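Local coordinates for alpha-ketoglutarate-dependent non-heme iron oxygenase EasH (Aspergillus japonicus, PDB 5M0T), which probably oxidises an ergot-alkaloid precursor in cycloclavine biosynthesis, using a non-heme iron(II) centre and 2-oxoglutarate as cosubstrate, at residues P107-Y112 against S231-P236. Sequence-based numbering, arbitrary orientation.
Sequences PESGDY and SCQFTP
Y112 and S231 form the terminal, non-hydrogen-bonded antiparallel pair of two neighbouring strands, 112-122 and 222-231, in the large sheet of this cupin-type fold, and the contact shows how the ends of two neighbouring strands can be joined by polar groups of the loops that adjoin them. One step beyond the pair, C232 N donates to D111 O (3.0 Å, N-H...O angle 161°), approaching from above the carbonyl plane, 35° out of it. C232 SG, set between its own backbone N and carbonyl carbon, lies over the carbonyl of D111, 3.7 Å from D111 C; V264 and A266 also touch the cysteine. Two residues before D111, S109 turns its hydroxyl toward S231. S109 OG and S231 OG share a short hydrogen bond of 2.6 Å, either being able to donate; the S231 hydroxyl gets there because OG is anti to the backbone N (chi1 168°). S231 also opens a type I turn, closed by F234 N to S231 O. Q233 NE2 lies 3.2 Å from S109 OG and donates to a water that bonds weakly to E108 O. The two buried hydroxyls thus share one bond, in which one must donate and the other accept, and the carboxamide of Q233, whose oxygen accepts from I140 N of the second subunit and whose nitrogen reaches a water, connects this strand junction with the subunit interface.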
loop_
_atom_site.group_PDB
_atom_site.type_symbol
_atom_site.label_atom_id
_atom_site.label_comp_id
_atom_site.label_asym_id
_atom_site.label_seq_id
_atom_site.Cartn_x
_atom_site.Cartn_y
_atom_site.Cartn_z
ATOM N N PRO A 107 -9.247 0.416 14.779
ATOM C CA PRO A 107 -9.718 -0.945 15.111
ATOM C C PRO A 107 -9.245 -2.077 14.174
ATOM O O PRO A 107 -8.729 -3.081 14.661
ATOM C CB PRO A 107 -11.240 -0.807 15.081
ATOM C CG PRO A 107 -11.474 0.622 15.434
ATOM C CD PRO A 107 -10.358 1.379 14.771
ATOM N N GLU A 108 -9.397 -1.903 12.864
ATOM C CA GLU A 108 -9.070 -2.948 11.904
ATOM C C GLU A 108 -7.683 -2.798 11.278
ATOM O O GLU A 108 -7.078 -3.807 10.923
ATOM C CB GLU A 108 -10.135 -3.026 10.800
ATOM C CG GLU A 108 -11.537 -3.397 11.294
ATOM C CD GLU A 108 -12.654 -3.026 10.309
ATOM O OE1 GLU A 108 -12.754 -1.833 9.874
ATOM O OE2 GLU A 108 -13.459 -3.940 9.999
ATOM N N SER A 109 -7.168 -1.572 11.157
ATOM C CA SER A 109 -5.869 -1.340 10.480
ATOM C C SER A 109 -4.685 -0.890 11.340
ATOM O O SER A 109 -3.556 -1.269 11.033
ATOM C CB SER A 109 -6.053 -0.333 9.358
ATOM O OG SER A 109 -7.015 -0.826 8.453
ATOM N N GLY A 110 -4.932 -0.099 12.390
ATOM C CA GLY A 110 -3.867 0.592 13.147
ATOM C C GLY A 110 -3.623 1.956 12.521
ATOM O O GLY A 110 -4.504 2.809 12.526
ATOM N N ASP A 111 -2.448 2.148 11.927
ATOM C CA ASP A 111 -2.081 3.441 11.328
ATOM C C ASP A 111 -2.757 3.727 9.967
ATOM O O ASP A 111 -3.376 2.859 9.354
ATOM C CB ASP A 111 -0.551 3.567 11.204
ATOM C CG ASP A 111 0.148 3.774 12.545
ATOM O OD1 ASP A 111 -0.518 3.960 13.586
ATOM O OD2 ASP A 111 1.396 3.747 12.551
ATOM N N TYR A 112 -2.608 4.976 9.538
ATOM C CA TYR A 112 -3.227 5.519 8.350
ATOM C C TYR A 112 -2.270 6.539 7.756
ATOM O O TYR A 112 -1.306 6.953 8.411
ATOM C CB TYR A 112 -4.551 6.209 8.691
ATOM C CG TYR A 112 -4.397 7.210 9.813
ATOM C CD1 TYR A 112 -4.429 6.795 11.146
ATOM C CD2 TYR A 112 -4.150 8.551 9.550
ATOM C CE1 TYR A 112 -4.247 7.687 12.176
ATOM C CE2 TYR A 112 -3.978 9.455 10.582
ATOM C CZ TYR A 112 -4.028 9.019 11.897
ATOM O OH TYR A 112 -3.845 9.897 12.951
ATOM N N SER A 231 -6.226 3.672 5.304
ATOM C CA SER A 231 -5.565 2.592 6.047
ATOM C C SER A 231 -4.152 2.300 5.506
ATOM O O SER A 231 -3.974 2.083 4.302
ATOM C CB SER A 231 -6.437 1.317 5.969
ATOM O OG SER A 231 -5.736 0.179 6.414
ATOM N N CYS A 232 -3.166 2.251 6.400
ATOM C CA CYS A 232 -1.763 2.146 5.978
ATOM C C CYS A 232 -1.393 0.855 5.222
ATOM O O CYS A 232 -0.395 0.844 4.494
ATOM C CB CYS A 232 -0.815 2.339 7.156
ATOM S SG CYS A 232 -0.858 0.992 8.355
ATOM N N GLN A 233 -2.179 -0.209 5.401
ATOM C CA GLN A 233 -1.964 -1.473 4.669
ATOM C C GLN A 233 -2.190 -1.349 3.142
ATOM O O GLN A 233 -1.711 -2.199 2.396
ATOM C CB GLN A 233 -2.832 -2.605 5.223
ATOM C CG GLN A 233 -4.311 -2.500 4.861
ATOM C CD GLN A 233 -5.184 -3.477 5.648
ATOM O OE1 GLN A 233 -4.896 -4.671 5.714
ATOM N NE2 GLN A 233 -6.264 -2.971 6.243
ATOM N N PHE A 234 -2.919 -0.315 2.706
ATOM C CA PHE A 234 -3.177 -0.072 1.274
ATOM C C PHE A 234 -2.267 0.997 0.668
ATOM O O PHE A 234 -2.077 2.093 1.233
ATOM C CB PHE A 234 -4.639 0.302 1.021
ATOM C CG PHE A 234 -5.605 -0.740 1.482
ATOM C CD1 PHE A 234 -5.631 -1.986 0.881
ATOM C CD2 PHE A 234 -6.468 -0.493 2.563
ATOM C CE1 PHE A 234 -6.522 -2.964 1.317
ATOM C CE2 PHE A 234 -7.349 -1.468 3.006
ATOM C CZ PHE A 234 -7.383 -2.706 2.380
ATOM N N THR A 235 -1.722 0.665 -0.502
ATOM C CA THR A 235 -0.840 1.537 -1.250
ATOM C C THR A 235 -1.532 2.874 -1.555
ATOM O O THR A 235 -2.673 2.894 -2.003
ATOM C CB THR A 235 -0.400 0.860 -2.568
ATOM O OG1 THR A 235 0.184 -0.426 -2.283
ATOM C CG2 THR A 235 0.610 1.716 -3.313
ATOM N N PRO A 236 -0.850 3.999 -1.290
ATOM C CA PRO A 236 -1.381 5.297 -1.682
ATOM C C PRO A 236 -1.542 5.506 -3.201
ATOM O O PRO A 236 -0.727 5.020 -3.993
ATOM C CB PRO A 236 -0.329 6.274 -1.145
ATOM C CG PRO A 236 0.301 5.566 -0.002
ATOM C CD PRO A 236 0.337 4.131 -0.426
HETATM O O HOH W 1 -8.052 -4.773 7.889
#